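Lipoprotein LPPX (Mycobacterium tuberculosis, PDB 2BYO) probably carries phthiocerol dimycocerosate lipids from the cell membrane toward the outer membrane in a U-shaped beta half-barrel whose hydrophobic cavity could hold one such molecule. Local coordinates at residues 63-66 / 67-70; 103-106 / 107-110. All blocks are in the same frame, centred on the assembly; numbering follows the deposited sequence.

How the interactions relate
Both contacts are local and come in series along the chain, neither nested nor crossed. Strand 57-65 runs into interaction 1 (63-66 / 67-70), which closes the tight loop into strand 70-77. The chain then passes antiparallel through strands 83-88, 91-96 and 99-105, the last an outermost strand of the sheet. Interaction 2 (103-106 / 107-110) lies at the end of that strand, where the chain turns into helix 106-112. The contact centres are about 15 Å apart, yet the two meet by apolar packing, Leu69 CD2 lying 4.1 Å from Ile106 CD1, and both Leu69 of the hairpin loop and Ile106 of the helix start border the same bound alpha-linolenic acid.

Interaction 1 (63-66 / 67-70); sequences DVRA and NPLA
Arg65 and Ala70 form the last antiparallel, hydrogen-bonded pair of a tight beta hairpin, just where strand 57-65 turns back into strand 70-77 of the half-barrel sheet. Two backbone bonds make the pair: Arg65 N to Ala70 O at 2.8 Å and Ala70 N to Arg65 O at 3.0 Å. Between them Ala66 to Leu69 make the turn. The Asn67-Pro68 peptide is cis, and the backbone angles of these two residues fit a type VIb turn.

The arginine side chain bridges back to the turn. CG starts anti to the backbone N, and a bend at chi3 (66°) swings the guanidinium across to the loop. Arg65 NE and NH2 converge on a single acceptor, Pro68 O, each at 3.1 Å; the NE bond has an N-H...O angle of 153° and the NH2 bond is similarly straight. The oxygen lies in the guanidinium plane; NE comes in the carbonyl plane of Pro68, while NH2 is tilted 30° from it. Arg65 NH2 also passes 3.4 Å from Ala70 CB. The remaining nitrogen, NH1, goes to a salt bridge with Asp207.

Val64 CG1 and Leu69 CD1 touch, 4.1 Å apart; Leu69 lines one bound alpha-linolenic acid and Val64 touches another. Asp63, by contrast, binds zinc through OD1 together with His42.

With a proline carbonyl doubly bonded to it and its charge balanced by the side-chain carboxylate of the C-terminal residue, Asp207, the guanidinium is probably fixed in rotation, and the cis turn is probably held by this side chain as well as by its backbone.

Interaction 2 (103-106 / 107-110); sequences LGSI and SELS. With MLT (D-malate), chain M; LNL (alpha-linolenic acid), chain J.
Ser105 ends strand 99-105 and caps the helix that follows, its OG accepting from Glu108 N at 3.2 Å with an N-H...O angle of 159°. This is an N-cap: the serine hydroxyl takes up an amide of the first helical turn, and the backbone continues the job, with Leu109 N giving to Ser105 O at 3.0 Å. Asp90 supports the cap from the neighbouring loop, bonding Ser105 OG through OD2 and Ser107 N through OD1.

Ser107 joins from the first turn. Its OG stands between its own backbone N and carbonyl carbon (chi1 58°), which brings it to 3.0 Å from Ser105 OG, so that two hydroxyls and a carboxylate cluster at the helix start.

Ile106, the first helical residue, sends its carbonyl along the helix and its side chain into the lipid pocket. Ile106 O accepts from Ser110 N at 2.8 Å. The Ile106 CG2 branch, anti to the backbone N, comes 3.6 Å from O2 of the alpha-linolenic acid carboxylate. Leu109 CD1 touches the same lipid further down its chain, at C13.

Glu108 carries the contact on to D-malate. Its side chain runs alongside Ser105, Glu108 CG lying 3.3 Å from Ser105 OG, and Glu108 OE1 stops 2.6 Å from malate O1. Two acid oxygens this close suggest that one of the groups holds a proton.

Ser105 OG is thus met by a helix amide, a serine hydroxyl and Asp90. The buried hydroxyl is well supplied with polar partners, and the Asp90 carboxylate, placed at the positive end of the helix dipole, is probably stabilised there as an anion.

Interaction 1 (63-66 / 67-70)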
loop_
_atom_site.group_PDB
_atom_site.type_symbol
_atom_site.label_atom_id
_atom_site.label_comp_id
_atom_site.label_asym_id
_atom_site.label_seq_id
_atom_site.Cartn_x
_atom_site.Cartn_y
_atom_site.Cartn_z
ATOM N N ASP A 63 -12.148 0.624 1.897
ATOM C CA ASP A 63 -12.260 1.735 2.836
ATOM C C ASP A 63 -11.583 1.342 4.137
ATOM O O ASP A 63 -11.810 0.247 4.638
ATOM C CB ASP A 63 -13.724 2.065 3.105
ATOM C CG ASP A 63 -14.381 2.771 1.947
ATOM O OD1 ASP A 63 -13.678 3.365 1.102
ATOM O OD2 ASP A 63 -15.619 2.746 1.874
ATOM N N VAL A 64 -10.751 2.239 4.672
ATOM C CA VAL A 64 -9.945 1.949 5.849
ATOM C C VAL A 64 -10.213 2.983 6.928
ATOM O O VAL A 64 -10.201 4.189 6.663
ATOM C CB VAL A 64 -8.430 1.955 5.526
ATOM C CG1 VAL A 64 -7.608 1.654 6.785
ATOM C CG2 VAL A 64 -8.105 0.944 4.436
ATOM N N ARG A 65 -10.468 2.499 8.140
ATOM C CA ARG A 65 -10.452 3.329 9.336
ATOM C C ARG A 65 -9.190 2.991 10.126
ATOM O O ARG A 65 -8.914 1.821 10.386
ATOM C CB ARG A 65 -11.688 3.083 10.195
ATOM C CG ARG A 65 -11.788 4.000 11.401
ATOM C CD ARG A 65 -12.895 3.529 12.325
ATOM N NE ARG A 65 -12.570 2.226 12.904
ATOM C CZ ARG A 65 -13.463 1.354 13.365
ATOM N NH1 ARG A 65 -14.767 1.628 13.320
ATOM N NH2 ARG A 65 -13.051 0.194 13.870
ATOM N N ALA A 66 -8.445 4.023 10.519
ATOM C CA ALA A 66 -7.101 3.833 11.081
ATOM C C ALA A 66 -7.108 3.279 12.502
ATOM O O ALA A 66 -6.290 2.428 12.827
ATOM C CB ALA A 66 -6.296 5.138 11.026
ATOM N N ASN A 67 -8.019 3.767 13.341
ATOM C CA ASN A 67 -8.067 3.350 14.745
ATOM C C ASN A 67 -9.475 3.222 15.316
ATOM O O ASN A 67 -10.232 4.190 15.302
ATOM C CB ASN A 67 -7.253 4.316 15.609
ATOM C CG ASN A 67 -5.999 3.673 16.160
ATOM O OD1 ASN A 67 -6.061 2.892 17.120
ATOM N ND2 ASN A 67 -4.853 3.986 15.551
ATOM N N PRO A 68 -9.842 2.015 15.799
ATOM C CA PRO A 68 -9.086 0.765 15.678
ATOM C C PRO A 68 -8.999 0.377 14.207
ATOM O O PRO A 68 -9.960 0.583 13.480
ATOM C CB PRO A 68 -9.945 -0.251 16.440
ATOM C CG PRO A 68 -10.859 0.548 17.277
ATOM C CD PRO A 68 -11.103 1.816 16.523
ATOM N N LEU A 69 -7.859 -0.157 13.774
ATOM C CA LEU A 69 -7.687 -0.549 12.379
ATOM C C LEU A 69 -8.832 -1.453 11.920
ATOM O O LEU A 69 -9.091 -2.500 12.514
ATOM C CB LEU A 69 -6.351 -1.262 12.158
ATOM C CG LEU A 69 -6.041 -1.621 10.696
ATOM C CD1 LEU A 69 -5.851 -0.373 9.857
ATOM C CD2 LEU A 69 -4.809 -2.502 10.606
ATOM N N ALA A 70 -9.519 -1.026 10.868
ATOM C CA ALA A 70 -10.636 -1.776 10.319
ATOM C C ALA A 70 -10.797 -1.416 8.843
ATOM O O ALA A 70 -10.493 -0.290 8.432
ATOM C CB ALA A 70 -11.907 -1.488 11.097
#

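Interaction 2 (103-106 / 107-110)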
loop_
_atom_site.group_PDB
_atom_site.type_symbol
_atom_site.label_atom_id
_atom_site.label_comp_id
_atom_site.label_asym_id
_atom_site.label_seq_id
_atom_site.Cartn_x
_atom_site.Cartn_y
_atom_site.Cartn_z
ATOM N N LEU A 103 -8.237 -15.228 5.538
ATOM C CA LEU A 103 -7.007 -15.422 4.755
ATOM C C LEU A 103 -5.770 -15.254 5.621
ATOM O O LEU A 103 -4.699 -15.809 5.329
ATOM C CB LEU A 103 -6.938 -14.434 3.592
ATOM C CG LEU A 103 -8.037 -14.537 2.536
ATOM C CD1 LEU A 103 -7.757 -13.558 1.424
ATOM C CD2 LEU A 103 -8.146 -15.946 1.986
ATOM N N GLY A 104 -5.899 -14.473 6.680
ATOM C CA GLY A 104 -4.765 -14.224 7.521
ATOM C C GLY A 104 -5.100 -13.440 8.754
ATOM O O GLY A 104 -6.241 -13.027 8.964
ATOM N N SER A 105 -4.069 -13.253 9.562
ATOM C CA SER A 105 -4.156 -12.577 10.834
ATOM C C SER A 105 -3.144 -11.445 10.833
ATOM O O SER A 105 -2.004 -11.628 10.409
ATOM C CB SER A 105 -3.846 -13.559 11.965
ATOM O OG SER A 105 -3.224 -12.904 13.054
ATOM N N ILE A 106 -3.570 -10.285 11.315
ATOM C CA ILE A 106 -2.718 -9.102 11.361
ATOM C C ILE A 106 -1.485 -9.362 12.221
ATOM O O ILE A 106 -0.355 -9.126 11.787
ATOM C CB ILE A 106 -3.496 -7.882 11.904
ATOM C CG1 ILE A 106 -4.544 -7.431 10.882
ATOM C CG2 ILE A 106 -2.552 -6.726 12.213
ATOM C CD1 ILE A 106 -5.546 -6.445 11.438
ATOM N N SER A 107 -1.717 -9.849 13.436
ATOM C CA SER A 107 -0.635 -10.132 14.380
ATOM C C SER A 107 0.366 -11.141 13.811
ATOM O O SER A 107 1.575 -10.979 13.964
ATOM C CB SER A 107 -1.203 -10.649 15.710
ATOM O OG SER A 107 -1.981 -11.820 15.525
ATOM N N GLU A 108 -0.148 -12.164 13.134
ATOM C CA GLU A 108 0.690 -13.244 12.628
ATOM C C GLU A 108 1.506 -12.834 11.407
ATOM O O GLU A 108 2.649 -13.259 11.260
ATOM C CB GLU A 108 -0.163 -14.485 12.368
ATOM C CG GLU A 108 -0.742 -15.030 13.680
ATOM C CD GLU A 108 -1.373 -16.394 13.551
ATOM O OE1 GLU A 108 -2.127 -16.610 12.582
ATOM O OE2 GLU A 108 -1.126 -17.241 14.435
ATOM N N LEU A 109 0.930 -11.990 10.552
ATOM C CA LEU A 109 1.691 -11.358 9.472
ATOM C C LEU A 109 2.717 -10.360 10.025
ATOM O O LEU A 109 3.824 -10.257 9.507
ATOM C CB LEU A 109 0.755 -10.655 8.482
ATOM C CG LEU A 109 -0.135 -11.556 7.619
ATOM C CD1 LEU A 109 -1.185 -10.715 6.913
ATOM C CD2 LEU A 109 0.688 -12.354 6.610
ATOM N N SER A 110 2.354 -9.642 11.085
ATOM C CA SER A 110 3.251 -8.646 11.688
ATOM C C SER A 110 4.523 -9.264 12.283
ATOM O O SER A 110 5.573 -8.622 12.299
ATOM C CB SER A 110 2.509 -7.844 12.764
ATOM O OG SER A 110 3.230 -6.683 13.135
HETATM C C1 MLT M . -3.608 -17.601 9.662
HETATM O O1 MLT M . -3.211 -16.587 10.267
HETATM O O2 MLT M . -4.782 -17.997 9.853
HETATM C C2 MLT M . -2.697 -18.321 8.703
HETATM O O3 MLT M . -1.357 -18.358 9.162
HETATM C C3 MLT M . -2.804 -17.681 7.319
HETATM C C4 MLT M . -1.853 -16.523 7.100
HETATM O O4 MLT M . -1.745 -15.580 7.931
HETATM O O5 MLT M . -1.167 -16.495 6.046
HETATM O O1 LNL J . -2.477 -1.692 13.584
HETATM C C1 LNL J . -1.937 -2.803 13.371
HETATM O O2 LNL J . -2.085 -3.772 14.154
HETATM C C2 LNL J . -1.087 -2.964 12.121
HETATM C C3 LNL J . -0.094 -4.126 12.246
HETATM C C4 LNL J . 0.871 -4.224 11.059
HETATM C C5 LNL J . 0.166 -4.576 9.743
HETATM C C6 LNL J . 0.727 -5.824 9.054
HETATM C C7 LNL J . 1.667 -5.496 7.894
HETATM C C8 LNL J . 1.518 -6.523 6.775
HETATM C C9 LNL J . 2.610 -6.369 5.706
HETATM C C10 LNL J . 2.145 -6.528 4.251
HETATM C C11 LNL J . 0.754 -7.117 4.112
HETATM C C12 LNL J . 0.556 -8.323 3.568
HETATM C C13 LNL J . -0.832 -8.929 3.416
HETATM C C14 LNL J . -1.916 -7.891 3.106
HETATM C C15 LNL J . -2.822 -8.311 1.946
HETATM C C16 LNL J . -4.040 -7.390 1.860
HETATM C C17 LNL J . -4.328 -6.882 0.443
HETATM C C18 LNL J . -5.140 -5.597 0.452
#